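Local coordinates for type I modular polyketide synthase (PDB 6IYR), which probably transfers malonyl-type extender units from coenzyme A to the acyl carrier protein as the acyltransferase domain of module 8 in salinomycin biosynthesis, at residues Val173-Gln178 and Pro183-Val188; Ala203-Ala208 and Ala432-Ser437; Ala246-Ala251 and Arg331-Ser336. One frame throughout, in Å; residues are numbered along the deposited sequence.

Contact 1 of 3, residues Val173-Gln178 and Pro183-Val188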
loop_
_atom_site.group_PDB
_atom_site.type_symbol
_atom_site.label_atom_id
_atom_site.label_comp_id
_atom_site.label_asym_id
_atom_site.label_seq_id
_atom_site.Cartn_x
_atom_site.Cartn_y
_atom_site.Cartn_z
ATOM N N VAL A 173 7.215 -10.909 -14.754
ATOM C CA VAL A 173 8.226 -9.855 -14.822
ATOM C C VAL A 173 8.081 -9.087 -16.116
ATOM O O VAL A 173 8.139 -7.850 -16.113
ATOM C CB VAL A 173 9.644 -10.393 -14.626
ATOM C CG1 VAL A 173 10.662 -9.312 -14.932
ATOM C CG2 VAL A 173 9.820 -10.855 -13.181
ATOM N N ASP A 174 7.758 -9.787 -17.206
ATOM C CA ASP A 174 7.518 -9.085 -18.465
ATOM C C ASP A 174 6.311 -8.151 -18.443
ATOM O O ASP A 174 6.322 -7.087 -19.074
ATOM C CB ASP A 174 7.410 -10.048 -19.626
ATOM C CG ASP A 174 8.735 -10.716 -19.954
ATOM O OD1 ASP A 174 9.771 -10.261 -19.448
ATOM O OD2 ASP A 174 8.716 -11.742 -20.648
ATOM N N VAL A 175 5.251 -8.554 -17.757
ATOM C CA VAL A 175 4.087 -7.668 -17.616
ATOM C C VAL A 175 4.434 -6.466 -16.734
ATOM O O VAL A 175 3.989 -5.350 -16.989
ATOM C CB VAL A 175 2.832 -8.432 -17.138
ATOM C CG1 VAL A 175 3.235 -9.640 -16.341
ATOM C CG2 VAL A 175 1.928 -7.571 -16.249
ATOM N N LEU A 176 5.147 -6.679 -15.637
ATOM C CA LEU A 176 5.543 -5.558 -14.801
ATOM C C LEU A 176 6.341 -4.539 -15.602
ATOM O O LEU A 176 6.164 -3.332 -15.421
ATOM C CB LEU A 176 6.371 -5.998 -13.617
ATOM C CG LEU A 176 5.616 -6.885 -12.620
ATOM C CD1 LEU A 176 6.449 -7.069 -11.359
ATOM C CD2 LEU A 176 4.303 -6.252 -12.268
ATOM N N ARG A 177 7.230 -5.028 -16.457
ATOM C CA ARG A 177 8.071 -4.151 -17.281
ATOM C C ARG A 177 7.268 -3.580 -18.444
ATOM O O ARG A 177 7.663 -2.609 -19.058
ATOM C CB ARG A 177 9.253 -4.935 -17.844
ATOM C CG ARG A 177 10.385 -5.125 -16.866
ATOM C CD ARG A 177 11.267 -6.297 -17.253
ATOM N NE ARG A 177 11.878 -6.104 -18.559
ATOM C CZ ARG A 177 12.054 -7.064 -19.471
ATOM N NH1 ARG A 177 12.592 -6.763 -20.652
ATOM N NH2 ARG A 177 11.689 -8.319 -19.216
ATOM N N GLN A 178 6.170 -4.234 -18.791
ATOM C CA GLN A 178 5.475 -3.957 -20.051
ATOM C C GLN A 178 6.399 -4.072 -21.265
ATOM O O GLN A 178 6.354 -3.252 -22.162
ATOM C CB GLN A 178 4.764 -2.606 -20.000
ATOM C CG GLN A 178 3.534 -2.606 -19.101
ATOM C CD GLN A 178 2.452 -3.537 -19.648
ATOM O OE1 GLN A 178 1.810 -3.215 -20.637
ATOM N NE2 GLN A 178 2.360 -4.753 -19.095
ATOM N N PRO A 183 1.248 -8.798 -22.430
ATOM C CA PRO A 183 -0.036 -8.116 -22.505
ATOM C C PRO A 183 -0.035 -6.862 -21.668
ATOM O O PRO A 183 0.779 -6.726 -20.758
ATOM C CB PRO A 183 -0.997 -9.159 -21.937
ATOM C CG PRO A 183 -0.152 -10.001 -21.048
ATOM C CD PRO A 183 1.184 -10.070 -21.690
ATOM N N GLY A 184 -1.033 -6.017 -21.876
ATOM C CA GLY A 184 -1.107 -4.721 -21.195
ATOM C C GLY A 184 -1.941 -4.713 -19.932
ATOM O O GLY A 184 -2.686 -5.644 -19.640
ATOM N N PHE A 185 -1.901 -3.584 -19.247
ATOM C CA PHE A 185 -2.646 -3.391 -18.045
ATOM C C PHE A 185 -4.125 -3.128 -18.317
ATOM O O PHE A 185 -4.899 -3.098 -17.390
ATOM C CB PHE A 185 -2.077 -2.234 -17.268
ATOM C CG PHE A 185 -0.710 -2.478 -16.734
ATOM C CD1 PHE A 185 -0.321 -3.740 -16.324
ATOM C CD2 PHE A 185 0.158 -1.431 -16.558
ATOM C CE1 PHE A 185 0.946 -3.958 -15.846
ATOM C CE2 PHE A 185 1.410 -1.642 -16.025
ATOM C CZ PHE A 185 1.817 -2.909 -15.708
ATOM N N ASP A 186 -4.494 -2.961 -19.581
ATOM C CA ASP A 186 -5.873 -2.713 -19.975
ATOM C C ASP A 186 -6.669 -4.013 -19.918
ATOM O O ASP A 186 -7.864 -3.990 -20.067
ATOM C CB ASP A 186 -5.950 -2.134 -21.417
ATOM C CG ASP A 186 -6.607 -0.730 -21.475
ATOM O OD1 ASP A 186 -6.163 0.168 -20.710
ATOM O OD2 ASP A 186 -7.528 -0.513 -22.323
ATOM N N ARG A 187 -6.038 -5.127 -19.593
ATOM C CA ARG A 187 -6.775 -6.348 -19.357
ATOM C C ARG A 187 -6.872 -6.583 -17.866
ATOM O O ARG A 187 -5.849 -6.751 -17.184
ATOM C CB ARG A 187 -6.089 -7.537 -20.040
ATOM C CG ARG A 187 -6.491 -7.655 -21.496
ATOM C CD ARG A 187 -5.675 -8.711 -22.219
ATOM N NE ARG A 187 -5.693 -10.009 -21.558
ATOM C CZ ARG A 187 -4.885 -11.008 -21.902
ATOM N NH1 ARG A 187 -4.922 -12.152 -21.247
ATOM N NH2 ARG A 187 -4.035 -10.874 -22.918
ATOM N N VAL A 188 -8.107 -6.714 -17.379
ATOM C CA VAL A 188 -8.342 -6.946 -15.961
ATOM C C VAL A 188 -7.697 -8.263 -15.467
ATOM O O VAL A 188 -7.218 -8.324 -14.338
ATOM C CB VAL A 188 -9.854 -6.857 -15.609
ATOM C CG1 VAL A 188 -10.645 -7.980 -16.258
ATOM C CG2 VAL A 188 -10.071 -6.859 -14.099
#
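The loop folds back beside the end of helix 172-177, with the CA atoms of V175 and P183 6.4 Å apart and Q178 facing G184. The Q178 side chain spans the gap. It bends at chi2 (-65°), which turns its amide back over the turn of helix it has just left. There NE2 grips two backbone carbonyls: V175 O in its own segment at 2.7 Å, an almost straight bond (174°) on a lone pair, and P183 O across the contact at 3.0 Å. Both acceptors lie near the amide plane, so the group is held against rotation. The helix closes in a Schellman motif, with Q178 as C-prime residue at positive phi; the loop then makes a type I turn from G184 to R187, the N-cap of helix 188-208. Above the F185 ring the amide stacks with its plane 29° from that of the ring, NE2 lying 3.6 Å over the face and offset toward the rim. Q178 CG adds a CH-pi contact to the same ring, 4.2 Å from its centroid. V175 contributes a methyl, with CG2 3.8 Å from F185 CE1, and also packs on V190 and A194 of helix 188-208.

Contact 2 of 3, residues Ala203-Ala208 and Ala432-Ser437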
loop_
_atom_site.group_PDB
_atom_site.type_symbol
_atom_site.label_atom_id
_atom_site.label_comp_id
_atom_site.label_asym_id
_atom_site.label_seq_id
_atom_site.Cartn_x
_atom_site.Cartn_y
_atom_site.Cartn_z
ATOM N N ALA A 203 5.253 -6.267 0.703
ATOM C CA ALA A 203 4.965 -6.434 2.127
ATOM C C ALA A 203 6.081 -7.230 2.828
ATOM O O ALA A 203 6.377 -7.019 3.997
ATOM C CB ALA A 203 3.621 -7.115 2.324
ATOM N N GLU A 204 6.590 -8.222 2.116
ATOM C CA GLU A 204 7.640 -9.079 2.595
ATOM C C GLU A 204 8.971 -8.330 2.745
ATOM O O GLU A 204 9.672 -8.552 3.704
ATOM C CB GLU A 204 7.812 -10.203 1.608
ATOM C CG GLU A 204 8.781 -11.258 2.072
ATOM C CD GLU A 204 8.203 -12.126 3.165
ATOM O OE1 GLU A 204 7.018 -11.944 3.575
ATOM O OE2 GLU A 204 8.956 -13.006 3.609
ATOM N N VAL A 205 9.220 -7.333 1.904
ATOM C CA VAL A 205 10.375 -6.416 2.129
ATOM C C VAL A 205 10.224 -5.625 3.389
ATOM O O VAL A 205 11.131 -5.581 4.181
ATOM C CB VAL A 205 10.579 -5.466 0.948
ATOM C CG1 VAL A 205 11.782 -4.539 1.150
ATOM C CG2 VAL A 205 10.767 -6.301 -0.282
ATOM N N TRP A 206 9.028 -5.117 3.665
ATOM C CA TRP A 206 8.802 -4.415 4.901
ATOM C C TRP A 206 9.070 -5.345 6.080
ATOM O O TRP A 206 9.786 -4.992 7.015
ATOM C CB TRP A 206 7.396 -3.858 4.975
ATOM C CG TRP A 206 7.188 -2.512 4.288
ATOM C CD1 TRP A 206 6.664 -2.303 3.044
ATOM C CD2 TRP A 206 7.481 -1.215 4.818
ATOM N NE1 TRP A 206 6.562 -0.963 2.789
ATOM C CE2 TRP A 206 7.108 -0.271 3.836
ATOM C CE3 TRP A 206 8.034 -0.758 6.013
ATOM C CZ2 TRP A 206 7.248 1.101 4.028
ATOM C CZ3 TRP A 206 8.093 0.616 6.232
ATOM C CH2 TRP A 206 7.716 1.521 5.250
ATOM N N ARG A 207 8.578 -6.585 5.970
ATOM C CA ARG A 207 8.761 -7.610 6.996
ATOM C C ARG A 207 10.222 -7.981 7.211
ATOM O O ARG A 207 10.689 -8.016 8.323
ATOM C CB ARG A 207 8.009 -8.880 6.607
ATOM C CG ARG A 207 6.802 -9.211 7.455
ATOM C CD ARG A 207 6.425 -10.684 7.316
ATOM N NE ARG A 207 7.528 -11.479 6.768
ATOM C CZ ARG A 207 8.253 -12.379 7.431
ATOM N NH1 ARG A 207 8.020 -12.653 8.707
ATOM N NH2 ARG A 207 9.228 -13.015 6.803
ATOM N N ALA A 208 10.938 -8.224 6.131
ATOM C CA ALA A 208 12.384 -8.500 6.186
ATOM C C ALA A 208 13.181 -7.349 6.827
ATOM O O ALA A 208 14.250 -7.557 7.408
ATOM C CB ALA A 208 12.899 -8.786 4.788
ATOM N N ALA A 432 15.787 3.458 -3.915
ATOM C CA ALA A 432 15.888 4.842 -3.473
ATOM C C ALA A 432 14.586 5.226 -2.800
ATOM O O ALA A 432 14.576 5.814 -1.717
ATOM C CB ALA A 432 16.155 5.773 -4.652
ATOM N N ARG A 433 13.473 4.928 -3.460
ATOM C CA ARG A 433 12.192 5.370 -2.937
ATOM C C ARG A 433 11.821 4.522 -1.719
ATOM O O ARG A 433 11.316 5.006 -0.710
ATOM C CB ARG A 433 11.113 5.302 -4.009
ATOM C CG ARG A 433 9.694 5.396 -3.471
ATOM C CD ARG A 433 9.446 6.630 -2.610
ATOM N NE ARG A 433 9.697 7.847 -3.355
ATOM C CZ ARG A 433 9.667 9.065 -2.826
ATOM N NH1 ARG A 433 9.960 10.122 -3.569
ATOM N NH2 ARG A 433 9.343 9.226 -1.556
ATOM N N PHE A 434 12.130 3.256 -1.801
ATOM C CA PHE A 434 11.784 2.363 -0.723
ATOM C C PHE A 434 12.530 2.801 0.531
ATOM O O PHE A 434 11.928 2.974 1.573
ATOM C CB PHE A 434 12.111 0.918 -1.116
ATOM C CG PHE A 434 11.224 -0.122 -0.442
ATOM C CD1 PHE A 434 10.954 -0.062 0.924
ATOM C CD2 PHE A 434 10.727 -1.195 -1.153
ATOM C CE1 PHE A 434 10.169 -1.029 1.549
ATOM C CE2 PHE A 434 9.946 -2.160 -0.533
ATOM C CZ PHE A 434 9.656 -2.068 0.814
ATOM N N LEU A 435 13.832 3.063 0.416
ATOM C CA LEU A 435 14.609 3.518 1.571
ATOM C C LEU A 435 14.008 4.745 2.128
ATOM O O LEU A 435 13.962 4.936 3.353
ATOM C CB LEU A 435 16.059 3.859 1.185
ATOM C CG LEU A 435 17.105 2.801 1.457
ATOM C CD1 LEU A 435 18.476 3.320 1.024
ATOM C CD2 LEU A 435 17.117 2.424 2.930
ATOM N N THR A 436 13.599 5.661 1.272
ATOM C CA THR A 436 13.021 6.852 1.834
ATOM C C THR A 436 11.671 6.615 2.516
ATOM O O THR A 436 11.389 7.182 3.587
ATOM C CB THR A 436 13.106 8.118 0.949
ATOM O OG1 THR A 436 11.878 8.828 0.962
ATOM C CG2 THR A 436 13.588 7.871 -0.416
ATOM N N SER A 437 10.949 5.607 2.048
ATOM C CA SER A 437 9.746 5.165 2.766
ATOM C C SER A 437 10.056 4.547 4.118
ATOM O O SER A 437 9.399 4.878 5.081
ATOM C CB SER A 437 8.927 4.212 1.902
ATOM O OG SER A 437 8.368 4.951 0.814
#
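F434 leaves its helix with CG roughly anti to the backbone N (chi1 -151°), which carries the ring across to V205 and W206, while V205 sends CG1 toward it from the other helix. The meeting is tight: F434 CZ lies 3.3 Å from V205 CG1, and F434 CE2 is almost as near the same methyl. The far end of the phenyl also rests over one face of the W206 indole, where F434 CZ comes to 3.7 Å from W206 CD1. The phenyl and the five-membered ring are inclined by 47° with centroids 5.0 Å apart, an oblique pairing. Farther along the indole, W206 CZ2 passes 4.1 Å from S437 CB. Two polar side-chain atoms here have partners outside the segments: W206 NE1 bonds to T423 OG1, and S437 OG to T423 O. The axes of segments 203-208 and 432-437 approach to 12.1 Å and cross at -54°, a separation consistent with the bulky F434 and W206 side chains lying between them. Both W206 and S437 also touch Q421 of strand 419-421, an outer strand of the parallel sheet. The contact thus sets helices 188-208 and 431-443 against each other beside that sheet, in the alpha/beta-hydrolase-like core of the acyltransferase domain.

Contact 3 of 3, residues Ala246-Ala251 and Arg331-Ser336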
loop_
_atom_site.group_PDB
_atom_site.type_symbol
_atom_site.label_atom_id
_atom_site.label_comp_id
_atom_site.label_asym_id
_atom_site.label_seq_id
_atom_site.Cartn_x
_atom_site.Cartn_y
_atom_site.Cartn_z
ATOM N N ALA A 246 -10.209 -12.403 -11.487
ATOM C CA ALA A 246 -9.936 -11.411 -12.513
ATOM C C ALA A 246 -10.396 -11.879 -13.882
ATOM O O ALA A 246 -10.954 -11.098 -14.677
ATOM C CB ALA A 246 -8.455 -11.058 -12.562
ATOM N N LYS A 247 -10.227 -13.163 -14.150
ATOM C CA LYS A 247 -10.748 -13.672 -15.400
ATOM C C LYS A 247 -12.270 -13.543 -15.471
ATOM O O LYS A 247 -12.807 -13.268 -16.517
ATOM C CB LYS A 247 -10.374 -15.128 -15.608
ATOM C CG LYS A 247 -8.922 -15.308 -15.979
ATOM C CD LYS A 247 -8.714 -16.618 -16.692
ATOM C CE LYS A 247 -7.569 -17.378 -16.090
ATOM N NZ LYS A 247 -6.312 -16.755 -16.564
ATOM N N ALA A 248 -12.966 -13.865 -14.387
ATOM C CA ALA A 248 -14.438 -13.829 -14.416
ATOM C C ALA A 248 -14.888 -12.410 -14.722
ATOM O O ALA A 248 -15.809 -12.189 -15.527
ATOM C CB ALA A 248 -15.004 -14.298 -13.088
ATOM N N LEU A 249 -14.171 -11.446 -14.147
ATOM C CA LEU A 249 -14.411 -10.029 -14.387
ATOM C C LEU A 249 -14.313 -9.552 -15.829
ATOM O O LEU A 249 -14.754 -8.458 -16.160
ATOM C CB LEU A 249 -13.422 -9.174 -13.583
ATOM C CG LEU A 249 -13.891 -8.730 -12.201
ATOM C CD1 LEU A 249 -12.830 -7.896 -11.499
ATOM C CD2 LEU A 249 -15.212 -7.978 -12.244
ATOM N N LEU A 250 -13.607 -10.300 -16.649
ATOM C CA LEU A 250 -13.589 -10.034 -18.067
ATOM C C LEU A 250 -14.989 -9.827 -18.622
ATOM O O LEU A 250 -15.179 -9.044 -19.558
ATOM C CB LEU A 250 -12.960 -11.207 -18.776
ATOM C CG LEU A 250 -11.498 -11.208 -19.193
ATOM C CD1 LEU A 250 -10.735 -9.966 -18.876
ATOM C CD2 LEU A 250 -10.761 -12.480 -18.843
ATOM N N ALA A 251 -15.980 -10.481 -18.031
ATOM C CA ALA A 251 -17.336 -10.422 -18.579
ATOM C C ALA A 251 -17.979 -9.113 -18.233
ATOM O O ALA A 251 -19.071 -8.845 -18.701
ATOM C CB ALA A 251 -18.180 -11.561 -18.016
ATOM N N ARG A 331 -21.499 -14.447 -10.464
ATOM C CA ARG A 331 -21.498 -15.118 -9.167
ATOM C C ARG A 331 -21.229 -16.609 -9.276
ATOM O O ARG A 331 -20.398 -17.161 -8.532
ATOM C CB ARG A 331 -22.816 -14.883 -8.473
ATOM C CG ARG A 331 -22.923 -15.585 -7.139
ATOM C CD ARG A 331 -24.367 -15.608 -6.679
ATOM N NE ARG A 331 -24.414 -15.404 -5.238
ATOM C CZ ARG A 331 -24.495 -16.361 -4.315
ATOM N NH1 ARG A 331 -24.429 -16.029 -3.025
ATOM N NH2 ARG A 331 -24.674 -17.633 -4.659
ATOM N N ALA A 332 -21.991 -17.305 -10.109
ATOM C CA ALA A 332 -21.869 -18.770 -10.123
ATOM C C ALA A 332 -20.470 -19.168 -10.590
ATOM O O ALA A 332 -19.873 -20.095 -10.072
ATOM C CB ALA A 332 -22.932 -19.401 -11.002
ATOM N N GLU A 333 -19.948 -18.454 -11.578
ATOM C CA GLU A 333 -18.615 -18.709 -12.057
ATOM C C GLU A 333 -17.585 -18.521 -10.941
ATOM O O GLU A 333 -16.693 -19.354 -10.771
ATOM C CB GLU A 333 -18.295 -17.811 -13.281
ATOM C CG GLU A 333 -16.908 -18.081 -13.838
ATOM C CD GLU A 333 -16.477 -17.125 -14.950
ATOM O OE1 GLU A 333 -15.262 -17.088 -15.258
ATOM O OE2 GLU A 333 -17.320 -16.375 -15.469
ATOM N N VAL A 334 -17.692 -17.444 -10.177
ATOM C CA VAL A 334 -16.709 -17.171 -9.116
ATOM C C VAL A 334 -16.773 -18.252 -8.036
ATOM O O VAL A 334 -15.756 -18.889 -7.680
ATOM C CB VAL A 334 -16.923 -15.771 -8.469
ATOM C CG1 VAL A 334 -16.091 -15.620 -7.200
ATOM C CG2 VAL A 334 -16.550 -14.688 -9.463
ATOM N N LEU A 335 -17.993 -18.566 -7.636
ATOM C CA LEU A 335 -18.220 -19.598 -6.635
ATOM C C LEU A 335 -17.673 -20.933 -7.084
ATOM O O LEU A 335 -17.062 -21.672 -6.299
ATOM C CB LEU A 335 -19.698 -19.724 -6.343
ATOM C CG LEU A 335 -20.302 -18.518 -5.661
ATOM C CD1 LEU A 335 -21.789 -18.787 -5.442
ATOM C CD2 LEU A 335 -19.606 -18.237 -4.348
ATOM N N SER A 336 -17.829 -21.233 -8.363
ATOM C CA SER A 336 -17.370 -22.518 -8.858
ATOM C C SER A 336 -15.837 -22.559 -9.087
ATOM O O SER A 336 -15.169 -23.533 -8.710
ATOM C CB SER A 336 -18.109 -22.861 -10.130
ATOM O OG SER A 336 -17.569 -24.002 -10.711
HETATM O O HOH W 1 -16.752 -14.401 -16.953
#
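The carboxylate of E333 is the flat group here: A248 lies over one of its faces, with the methyl CB 3.7 Å from E333 CD, while a water meets OE2 at the end of the group instead of over that face. The setting is the large, alpha/beta-hydrolase-like part of the acyltransferase fold. A248 lies in the last part of helix 235-248, a 3-10 segment at L250-A251 follows, and E333 belongs to the short helix 331-337; the chain between them includes four strands of the mixed sheet, consistent with the ferredoxin-like small subdomain of this family. E333 reaches over by being stretched out, CG anti to the backbone N (chi1 -178°) and the chain extended beyond it. Its OE1 touches A248 CA and CB, both at 3.5 Å, a van der Waals approach with no direct hydrogen bond across the contact. V334, one residue on, meets the same methyl, its CG2 4.0 Å from A248 CB. A single alanine methyl is thus shared by an acid and a valine, and, consistent with its small size, the CA atoms of A248 and V334 are 6.7 Å apart. I330 also packs on A248, and A251 touches H329 and I330 just before the second helix. The polar link runs through solvent. A248 O already accepts from A251 N at 3.0 Å within the 3-10 turn, and the bridging water gives it a second bond at 2.8 Å. The same water donates to E333 OE2, where the modelled 2.5 Å is so short that its exact length is doubtful.

Helix 188-208 runs between contacts 1 and 2, and contact 3 packs against its first turns. Contact 1 lies in the turn leading into it, contact 2 uses its last residues, and V188 CG1 of contact 1 meets L250 CD1 of contact 3 at 3.3 Å. Centre to centre, contact 1 is 23 Å from contact 2 and 20 Å from contact 3; contacts 2 and 3 are 34 Å apart. Contact 1 is closed locally before the others open. Contact 2 joins segments 224 residues apart, and both segments of contact 3 fall within that interval. Contacts 1 and 2 thus meet opposite ends of one helix, contact 3 borders its start through segment 246-251, and all three belong to the acyltransferase domain.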